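Local coordinates for protein paenibacillus xanthan lyase (Paenibacillus, PDB 6F2P) that cleaves xanthan by elimination, acting on the terminal mannosyl-glucuronosyl linkage of its side chains, at residues 455-463 against 690-699; 464-472 against 483-491. All coordinates share one frame; numbering follows the deposited sequence.

Interaction 1. Residues 455-463 against 690-699; sequences SWAGGTDIL and EISVSDPTQS. With CA (calcium ion), chain J.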
loop_
_atom_site.group_PDB
_atom_site.type_symbol
_atom_site.label_atom_id
_atom_site.label_comp_id
_atom_site.label_asym_id
_atom_site.label_seq_id
_atom_site.Cartn_x
_atom_site.Cartn_y
_atom_site.Cartn_z
ATOM N N SER A 455 -6.760 -4.203 -8.271
ATOM C CA SER A 455 -6.464 -3.755 -6.916
ATOM C C SER A 455 -5.149 -4.310 -6.376
ATOM O O SER A 455 -4.636 -3.827 -5.364
ATOM C CB SER A 455 -7.593 -4.171 -5.980
ATOM O OG SER A 455 -7.805 -5.571 -6.064
ATOM N N TRP A 456 -4.615 -5.331 -7.038
ATOM C CA TRP A 456 -3.401 -5.984 -6.570
ATOM C C TRP A 456 -2.197 -5.118 -6.903
ATOM O O TRP A 456 -1.578 -5.260 -7.955
ATOM C CB TRP A 456 -3.246 -7.359 -7.226
ATOM C CG TRP A 456 -2.545 -8.437 -6.411
ATOM C CD1 TRP A 456 -3.050 -9.668 -6.100
ATOM C CD2 TRP A 456 -1.219 -8.395 -5.836
ATOM N NE1 TRP A 456 -2.136 -10.391 -5.368
ATOM C CE2 TRP A 456 -1.005 -9.637 -5.191
ATOM C CE3 TRP A 456 -0.200 -7.434 -5.805
ATOM C CZ2 TRP A 456 0.183 -9.944 -4.521
ATOM C CZ3 TRP A 456 0.984 -7.739 -5.136
ATOM C CH2 TRP A 456 1.165 -8.987 -4.502
ATOM N N ALA A 457 -1.868 -4.212 -5.997
ATOM C CA ALA A 457 -0.614 -3.488 -6.084
ATOM C C ALA A 457 -0.123 -3.250 -4.665
ATOM O O ALA A 457 -0.862 -2.756 -3.817
ATOM C CB ALA A 457 -0.799 -2.180 -6.814
ATOM N N GLY A 458 1.120 -3.620 -4.402
ATOM C CA GLY A 458 1.688 -3.436 -3.085
ATOM C C GLY A 458 2.741 -4.489 -2.821
ATOM O O GLY A 458 3.394 -4.968 -3.755
ATOM N N GLY A 459 2.900 -4.859 -1.554
ATOM C CA GLY A 459 3.908 -5.823 -1.176
ATOM C C GLY A 459 4.122 -5.891 0.317
ATOM O O GLY A 459 3.319 -5.366 1.092
ATOM N N THR A 460 5.205 -6.555 0.713
ATOM C CA THR A 460 5.559 -6.714 2.116
ATOM C C THR A 460 7.078 -6.807 2.285
ATOM O O THR A 460 7.819 -6.808 1.307
ATOM C CB THR A 460 4.879 -7.946 2.747
ATOM O OG1 THR A 460 5.065 -7.913 4.163
ATOM C CG2 THR A 460 5.470 -9.240 2.204
ATOM N N ASP A 461 7.544 -6.887 3.524
ATOM C CA ASP A 461 8.967 -6.741 3.788
ATOM C C ASP A 461 9.408 -7.487 5.032
ATOM O O ASP A 461 8.588 -7.932 5.833
ATOM C CB ASP A 461 9.287 -5.277 3.997
ATOM C CG ASP A 461 8.416 -4.648 5.062
ATOM O OD1 ASP A 461 8.622 -4.955 6.257
ATOM O OD2 ASP A 461 7.523 -3.850 4.702
ATOM N N ILE A 462 10.717 -7.585 5.213
ATOM C CA ILE A 462 11.252 -8.249 6.382
ATOM C C ILE A 462 12.567 -7.595 6.819
ATOM O O ILE A 462 13.323 -7.079 5.990
ATOM C CB ILE A 462 11.393 -9.777 6.143
ATOM C CG1 ILE A 462 11.115 -10.549 7.434
ATOM C CG2 ILE A 462 12.748 -10.121 5.562
ATOM C CD1 ILE A 462 10.821 -12.018 7.207
ATOM N N LEU A 463 12.796 -7.574 8.133
ATOM C CA LEU A 463 14.020 -7.029 8.721
ATOM C C LEU A 463 14.227 -5.550 8.418
ATOM O O LEU A 463 15.300 -4.994 8.670
ATOM C CB LEU A 463 15.235 -7.844 8.268
ATOM C CG LEU A 463 15.171 -9.322 8.654
ATOM C CD1 LEU A 463 16.410 -10.072 8.204
ATOM C CD2 LEU A 463 14.984 -9.449 10.150
ATOM N N GLU A 690 10.623 -16.534 10.521
ATOM C CA GLU A 690 9.741 -15.377 10.540
ATOM C C GLU A 690 8.977 -15.228 9.228
ATOM O O GLU A 690 9.518 -15.463 8.144
ATOM C CB GLU A 690 10.535 -14.116 10.853
ATOM C CG GLU A 690 9.707 -12.863 10.806
ATOM C CD GLU A 690 10.529 -11.611 11.021
ATOM O OE1 GLU A 690 11.773 -11.706 11.072
ATOM O OE2 GLU A 690 9.922 -10.530 11.142
ATOM N N ILE A 691 7.709 -14.851 9.335
ATOM C CA ILE A 691 6.874 -14.649 8.160
ATOM C C ILE A 691 6.208 -13.272 8.164
ATOM O O ILE A 691 5.664 -12.832 9.178
ATOM C CB ILE A 691 5.792 -15.725 8.060
ATOM C CG1 ILE A 691 6.430 -17.108 7.993
ATOM C CG2 ILE A 691 4.912 -15.484 6.835
ATOM C CD1 ILE A 691 6.032 -18.014 9.129
ATOM N N SER A 692 6.265 -12.589 7.028
ATOM C CA SER A 692 5.596 -11.303 6.880
ATOM C C SER A 692 4.488 -11.419 5.842
ATOM O O SER A 692 4.710 -11.936 4.745
ATOM C CB SER A 692 6.591 -10.227 6.463
ATOM O OG SER A 692 5.983 -8.945 6.444
ATOM N N VAL A 693 3.291 -10.956 6.193
ATOM C CA VAL A 693 2.135 -11.065 5.303
ATOM C C VAL A 693 1.423 -9.731 5.117
ATOM O O VAL A 693 1.293 -8.958 6.067
ATOM C CB VAL A 693 1.106 -12.058 5.861
ATOM C CG1 VAL A 693 0.020 -12.349 4.825
ATOM C CG2 VAL A 693 1.792 -13.328 6.284
ATOM N N SER A 694 0.953 -9.459 3.903
ATOM C CA SER A 694 0.118 -8.284 3.672
ATOM C C SER A 694 -0.932 -8.599 2.627
ATOM O O SER A 694 -0.758 -9.509 1.826
ATOM C CB SER A 694 0.959 -7.100 3.204
ATOM O OG SER A 694 1.331 -7.260 1.848
ATOM N N ASP A 695 -2.021 -7.840 2.642
ATOM C CA ASP A 695 -3.049 -7.918 1.612
ATOM C C ASP A 695 -2.899 -6.722 0.667
ATOM O O ASP A 695 -3.367 -5.617 0.960
ATOM C CB ASP A 695 -4.427 -7.897 2.261
ATOM C CG ASP A 695 -5.531 -7.620 1.269
ATOM O OD1 ASP A 695 -5.450 -8.142 0.136
ATOM O OD2 ASP A 695 -6.472 -6.869 1.621
ATOM N N PRO A 696 -2.231 -6.933 -0.473
ATOM C CA PRO A 696 -1.935 -5.806 -1.360
ATOM C C PRO A 696 -3.188 -5.270 -2.016
ATOM O O PRO A 696 -3.146 -4.147 -2.510
ATOM C CB PRO A 696 -1.022 -6.420 -2.425
ATOM C CG PRO A 696 -0.528 -7.688 -1.835
ATOM C CD PRO A 696 -1.619 -8.185 -0.943
ATOM N N THR A 697 -4.273 -6.043 -2.026
ATOM C CA THR A 697 -5.511 -5.595 -2.663
ATOM C C THR A 697 -6.171 -4.544 -1.794
ATOM O O THR A 697 -6.974 -3.748 -2.279
ATOM C CB THR A 697 -6.523 -6.744 -2.881
ATOM O OG1 THR A 697 -7.115 -7.115 -1.627
ATOM C CG2 THR A 697 -5.856 -7.953 -3.505
ATOM N N GLN A 698 -5.831 -4.560 -0.506
ATOM C CA GLN A 698 -6.395 -3.644 0.488
ATOM C C GLN A 698 -7.919 -3.716 0.563
ATOM O O GLN A 698 -8.559 -2.790 1.061
ATOM C CB GLN A 698 -5.958 -2.194 0.228
ATOM C CG GLN A 698 -4.457 -1.996 0.096
ATOM C CD GLN A 698 -4.057 -0.530 0.125
ATOM O OE1 GLN A 698 -4.684 0.277 0.803
ATOM N NE2 GLN A 698 -3.003 -0.183 -0.605
ATOM N N SER A 699 -8.499 -4.808 0.074
ATOM C CA SER A 699 -9.955 -4.919 0.031
ATOM C C SER A 699 -10.469 -6.265 0.547
ATOM O O SER A 699 -11.638 -6.607 0.384
ATOM C CB SER A 699 -10.484 -4.610 -1.375
ATOM O OG SER A 699 -9.993 -5.533 -2.329
HETATM CA CA CA J . -5.032 2.632 1.552
HETATM O O HOH W 1 -10.420 -6.423 -5.145
HETATM O O HOH W 2 -1.018 -2.413 -1.333
HETATM O O HOH W 3 11.147 -8.066 10.723
HETATM O O HOH W 4 -6.777 4.689 1.082
HETATM O O HOH W 5 -4.495 3.864 -0.999
HETATM O O HOH W 6 -7.467 1.325 1.161
#
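S692 swings OG anti to its own backbone N (chi1 -174°) and reaches the carbonyl O of D461. S694 holds OG between its backbone N and carbonyl carbon (chi1 76°) and reaches G459. The two serines lie on strand 688-694 of the beta-sandwich that follows the super-sandwich domain. The strand they meet, 457-462, is an outermost strand of the nine-stranded sheet of the super-sandwich domain. The strands run nearly antiparallel but join through side chains; no backbone hydrogen bond links them. S692 OG donates to D461 O over 2.9 Å, in the carbonyl plane. S694 OG meets G459 O at 2.8 Å from above that carbonyl's plane, so the two bonds differ in approach. K746 also bonds S692 OG and makes a salt bridge with D461. T460 OG1 bonds S744 on the neighbouring strand 744-750. At one end, I462 CG1 lies against the E690 carboxylate, 3.8 Å from CD. At the other, P696 CG sits over one face of the W456 ring, a CH-pi contact 3.5 Å from the six-membered ring centroid. The indole NE1 is hydrogen-bonded to F661 O. P696 belongs to the type I turn D695-Q698. In that turn D695 OD1 receives both T697 OG1 (2.6 Å) and T697 N, the latter closing an Asx turn. Q698 extends from the same turn and binds a calcium ion through OE1 at 2.5 Å.

Interaction 2. Residues 464-472 against 483-491; sequences GQYGVSGME and KKSWFMFDD. With CA (calcium ion), chain B.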
loop_
_atom_site.group_PDB
_atom_site.type_symbol
_atom_site.label_atom_id
_atom_site.label_comp_id
_atom_site.label_asym_id
_atom_site.label_seq_id
_atom_site.Cartn_x
_atom_site.Cartn_y
_atom_site.Cartn_z
ATOM N N GLY A 464 13.190 -4.908 7.890
ATOM C CA GLY A 464 13.302 -3.538 7.436
ATOM C C GLY A 464 14.355 -3.341 6.354
ATOM O O GLY A 464 14.809 -2.217 6.148
ATOM N N GLN A 465 14.724 -4.422 5.660
ATOM C CA GLN A 465 15.825 -4.403 4.691
ATOM C C GLN A 465 15.511 -5.111 3.364
ATOM O O GLN A 465 16.086 -4.796 2.324
ATOM C CB GLN A 465 17.063 -5.064 5.296
ATOM C CG GLN A 465 17.660 -4.336 6.477
ATOM C CD GLN A 465 19.056 -4.817 6.770
ATOM O OE1 GLN A 465 19.940 -4.759 5.906
ATOM N NE2 GLN A 465 19.266 -5.321 7.986
ATOM N N TYR A 466 14.616 -6.086 3.406
ATOM C CA TYR A 466 14.338 -6.895 2.228
ATOM C C TYR A 466 12.848 -6.819 1.939
ATOM O O TYR A 466 12.028 -6.753 2.852
ATOM C CB TYR A 466 14.803 -8.349 2.448
ATOM C CG TYR A 466 16.193 -8.425 3.039
ATOM C CD1 TYR A 466 17.251 -7.742 2.453
ATOM C CD2 TYR A 466 16.445 -9.151 4.204
ATOM C CE1 TYR A 466 18.528 -7.789 2.996
ATOM C CE2 TYR A 466 17.726 -9.208 4.759
ATOM C CZ TYR A 466 18.761 -8.523 4.146
ATOM O OH TYR A 466 20.029 -8.559 4.683
ATOM N N GLY A 467 12.488 -6.805 0.666
ATOM C CA GLY A 467 11.100 -6.605 0.321
ATOM C C GLY A 467 10.732 -7.296 -0.964
ATOM O O GLY A 467 11.598 -7.706 -1.747
ATOM N N VAL A 468 9.429 -7.428 -1.169
ATOM C CA VAL A 468 8.878 -7.997 -2.379
ATOM C C VAL A 468 7.647 -7.167 -2.731
ATOM O O VAL A 468 6.825 -6.868 -1.855
ATOM C CB VAL A 468 8.502 -9.489 -2.175
ATOM C CG1 VAL A 468 7.727 -9.672 -0.888
ATOM C CG2 VAL A 468 7.710 -10.022 -3.362
ATOM N N SER A 469 7.532 -6.767 -3.997
ATOM C CA SER A 469 6.356 -6.035 -4.447
ATOM C C SER A 469 5.781 -6.662 -5.686
ATOM O O SER A 469 6.469 -7.380 -6.418
ATOM C CB SER A 469 6.690 -4.583 -4.758
ATOM O OG SER A 469 7.104 -3.879 -3.607
ATOM N N GLY A 470 4.514 -6.363 -5.937
ATOM C CA GLY A 470 3.860 -6.851 -7.125
ATOM C C GLY A 470 2.808 -5.900 -7.636
ATOM O O GLY A 470 2.243 -5.093 -6.886
ATOM N N MET A 471 2.539 -6.017 -8.931
ATOM C CA MET A 471 1.515 -5.232 -9.587
ATOM C C MET A 471 0.851 -6.072 -10.656
ATOM O O MET A 471 1.525 -6.605 -11.540
ATOM C CB MET A 471 2.156 -4.011 -10.240
ATOM C CG MET A 471 1.227 -3.195 -11.104
ATOM S SD MET A 471 2.071 -1.750 -11.775
ATOM C CE MET A 471 0.771 -1.082 -12.820
ATOM N N GLU A 472 -0.465 -6.212 -10.575
ATOM C CA GLU A 472 -1.215 -6.705 -11.718
ATOM C C GLU A 472 -1.501 -5.526 -12.648
ATOM O O GLU A 472 -2.388 -4.705 -12.396
ATOM C CB GLU A 472 -2.507 -7.398 -11.299
ATOM C CG GLU A 472 -3.241 -8.039 -12.468
ATOM C CD GLU A 472 -4.335 -8.991 -12.023
ATOM O OE1 GLU A 472 -4.777 -8.886 -10.859
ATOM O OE2 GLU A 472 -4.750 -9.846 -12.835
ATOM N N LYS A 483 1.292 -9.750 -14.820
ATOM C CA LYS A 483 1.670 -9.859 -13.416
ATOM C C LYS A 483 3.178 -9.678 -13.257
ATOM O O LYS A 483 3.986 -10.528 -13.658
ATOM C CB LYS A 483 1.176 -11.169 -12.808
ATOM C CG LYS A 483 -0.314 -11.158 -12.556
ATOM C CD LYS A 483 -0.920 -12.549 -12.554
ATOM C CE LYS A 483 -2.418 -12.469 -12.299
ATOM N NZ LYS A 483 -3.058 -13.804 -12.177
ATOM N N LYS A 484 3.544 -8.535 -12.685
ATOM C CA LYS A 484 4.935 -8.142 -12.542
ATOM C C LYS A 484 5.292 -8.124 -11.062
ATOM O O LYS A 484 4.568 -7.539 -10.243
ATOM C CB LYS A 484 5.146 -6.754 -13.155
ATOM C CG LYS A 484 4.642 -6.638 -14.580
ATOM C CD LYS A 484 4.476 -5.180 -15.024
ATOM C CE LYS A 484 5.807 -4.425 -15.012
ATOM N NZ LYS A 484 6.757 -4.886 -16.062
ATOM N N SER A 485 6.404 -8.769 -10.721
ATOM C CA SER A 485 6.831 -8.847 -9.332
ATOM C C SER A 485 8.281 -8.415 -9.190
ATOM O O SER A 485 9.097 -8.630 -10.080
ATOM C CB SER A 485 6.641 -10.266 -8.787
ATOM O OG SER A 485 5.266 -10.607 -8.710
ATOM N N TRP A 486 8.596 -7.795 -8.064
ATOM C CA TRP A 486 9.963 -7.383 -7.803
ATOM C C TRP A 486 10.428 -7.961 -6.463
ATOM O O TRP A 486 9.659 -8.017 -5.501
ATOM C CB TRP A 486 10.079 -5.858 -7.840
ATOM C CG TRP A 486 9.699 -5.253 -9.169
ATOM C CD1 TRP A 486 10.537 -4.972 -10.220
ATOM C CD2 TRP A 486 8.387 -4.855 -9.590
ATOM N NE1 TRP A 486 9.821 -4.426 -11.264
ATOM C CE2 TRP A 486 8.502 -4.339 -10.901
ATOM C CE3 TRP A 486 7.126 -4.881 -8.984
ATOM C CZ2 TRP A 486 7.400 -3.853 -11.617
ATOM C CZ3 TRP A 486 6.031 -4.404 -9.700
ATOM C CH2 TRP A 486 6.179 -3.895 -11.005
ATOM N N PHE A 487 11.673 -8.430 -6.422
ATOM C CA PHE A 487 12.200 -9.102 -5.237
ATOM C C PHE A 487 13.525 -8.466 -4.902
ATOM O O PHE A 487 14.508 -8.631 -5.619
ATOM C CB PHE A 487 12.355 -10.605 -5.486
ATOM C CG PHE A 487 11.077 -11.272 -5.923
ATOM C CD1 PHE A 487 10.639 -11.170 -7.237
ATOM C CD2 PHE A 487 10.305 -11.990 -5.014
ATOM C CE1 PHE A 487 9.458 -11.768 -7.640
ATOM C CE2 PHE A 487 9.120 -12.597 -5.408
ATOM C CZ PHE A 487 8.698 -12.488 -6.727
ATOM N N MET A 488 13.538 -7.717 -3.813
ATOM C CA MET A 488 14.636 -6.811 -3.537
ATOM C C MET A 488 15.412 -7.262 -2.310
ATOM O O MET A 488 14.896 -7.199 -1.199
ATOM C CB MET A 488 14.064 -5.404 -3.358
ATOM C CG MET A 488 13.414 -4.880 -4.636
ATOM S SD MET A 488 11.988 -3.795 -4.429
ATOM C CE MET A 488 10.679 -4.963 -4.082
ATOM N N PHE A 489 16.642 -7.731 -2.516
ATOM C CA PHE A 489 17.419 -8.339 -1.432
ATOM C C PHE A 489 18.604 -7.484 -1.008
ATOM O O PHE A 489 18.489 -6.263 -0.940
ATOM C CB PHE A 489 17.857 -9.758 -1.803
ATOM C CG PHE A 489 16.705 -10.688 -2.099
ATOM C CD1 PHE A 489 15.810 -11.048 -1.101
ATOM C CD2 PHE A 489 16.511 -11.191 -3.375
ATOM C CE1 PHE A 489 14.743 -11.907 -1.368
ATOM C CE2 PHE A 489 15.452 -12.045 -3.654
ATOM C CZ PHE A 489 14.567 -12.406 -2.647
ATOM N N ASP A 490 19.738 -8.108 -0.704
ATOM C CA ASP A 490 20.868 -7.323 -0.202
ATOM C C ASP A 490 21.652 -6.596 -1.300
ATOM O O ASP A 490 22.105 -5.477 -1.093
ATOM C CB ASP A 490 21.803 -8.159 0.686
ATOM C CG ASP A 490 22.283 -9.414 0.004
ATOM O OD1 ASP A 490 21.582 -9.878 -0.909
ATOM O OD2 ASP A 490 23.354 -9.942 0.376
ATOM N N ASP A 491 21.812 -7.224 -2.460
ATOM C CA ASP A 491 22.603 -6.628 -3.532
ATOM C C ASP A 491 22.070 -7.016 -4.902
ATOM O O ASP A 491 22.765 -6.879 -5.897
ATOM C CB ASP A 491 24.084 -7.014 -3.411
ATOM C CG ASP A 491 24.310 -8.525 -3.433
ATOM O OD1 ASP A 491 23.325 -9.293 -3.490
ATOM O OD2 ASP A 491 25.483 -8.945 -3.349
HETATM CA CA CA B . 22.614 -11.401 -2.585
#
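W486 packs along the strand opposite it, beside S469 and M471. The two strands form an antiparallel hairpin in the large sheet of the super-sandwich domain. Its backbone ladder has three hydrogen-bonded pairs, G467 with M488, S469 with W486 and M471 with K484. The bond from W486 N to S469 O is 2.7 Å long and nearly straight, at 170°. The W486 side chain leaves this pair with CG anti to the carbonyl carbon (chi1 -61°), which carries the indole toward M471. CB is 4.2 Å from S469 O. CE3 comes closer to that oxygen, at 3.6 Å. CZ3 lies 3.9 Å from M471 CB, and CH2 follows slightly farther from the same carbon. M471 CB lies in the indole plane, so this is an edge contact. K484 C covers part of one ring face. M488 works on the same side of the sheet: its bent chain brings CE to 3.6 Å from S469 N. The other side holds V468 and F487, whose side chains run alongside each other, V468 CG2 3.6 Å from F487 CE2. Past the ladder, D490 OD1 and D491 OD1 both bind a calcium ion, the latter at 2.4 Å. E492, Q636 and E651 complete the protein part of that site. Strand 493-501 flanks the hairpin next to 481-488, where A495 touches W486. Strand 380-385 packs on the indole side through L384, and strand 678-684 meets V468 on the other side.

The centres of interactions 1 and 2 are about 10 Å apart. Strands 457-462, 466-474 and 481-488 follow one another in the chain and lie side by side in one antiparallel sheet. The second partner of interaction 1, residues 690-699, comes some 200 residues after this run. Interaction 2 is therefore a local hairpin, while interaction 1 joins two domains. Strand 466-474 links them: G470 N lies 2.8 Å from G458 O, a probable hydrogen bond. The sheet of interaction 2 thus continues to the edge strand that faces the following beta-sandwich. E651, in the calcium site of interaction 2, comes from that sandwich, giving another tie between the domains.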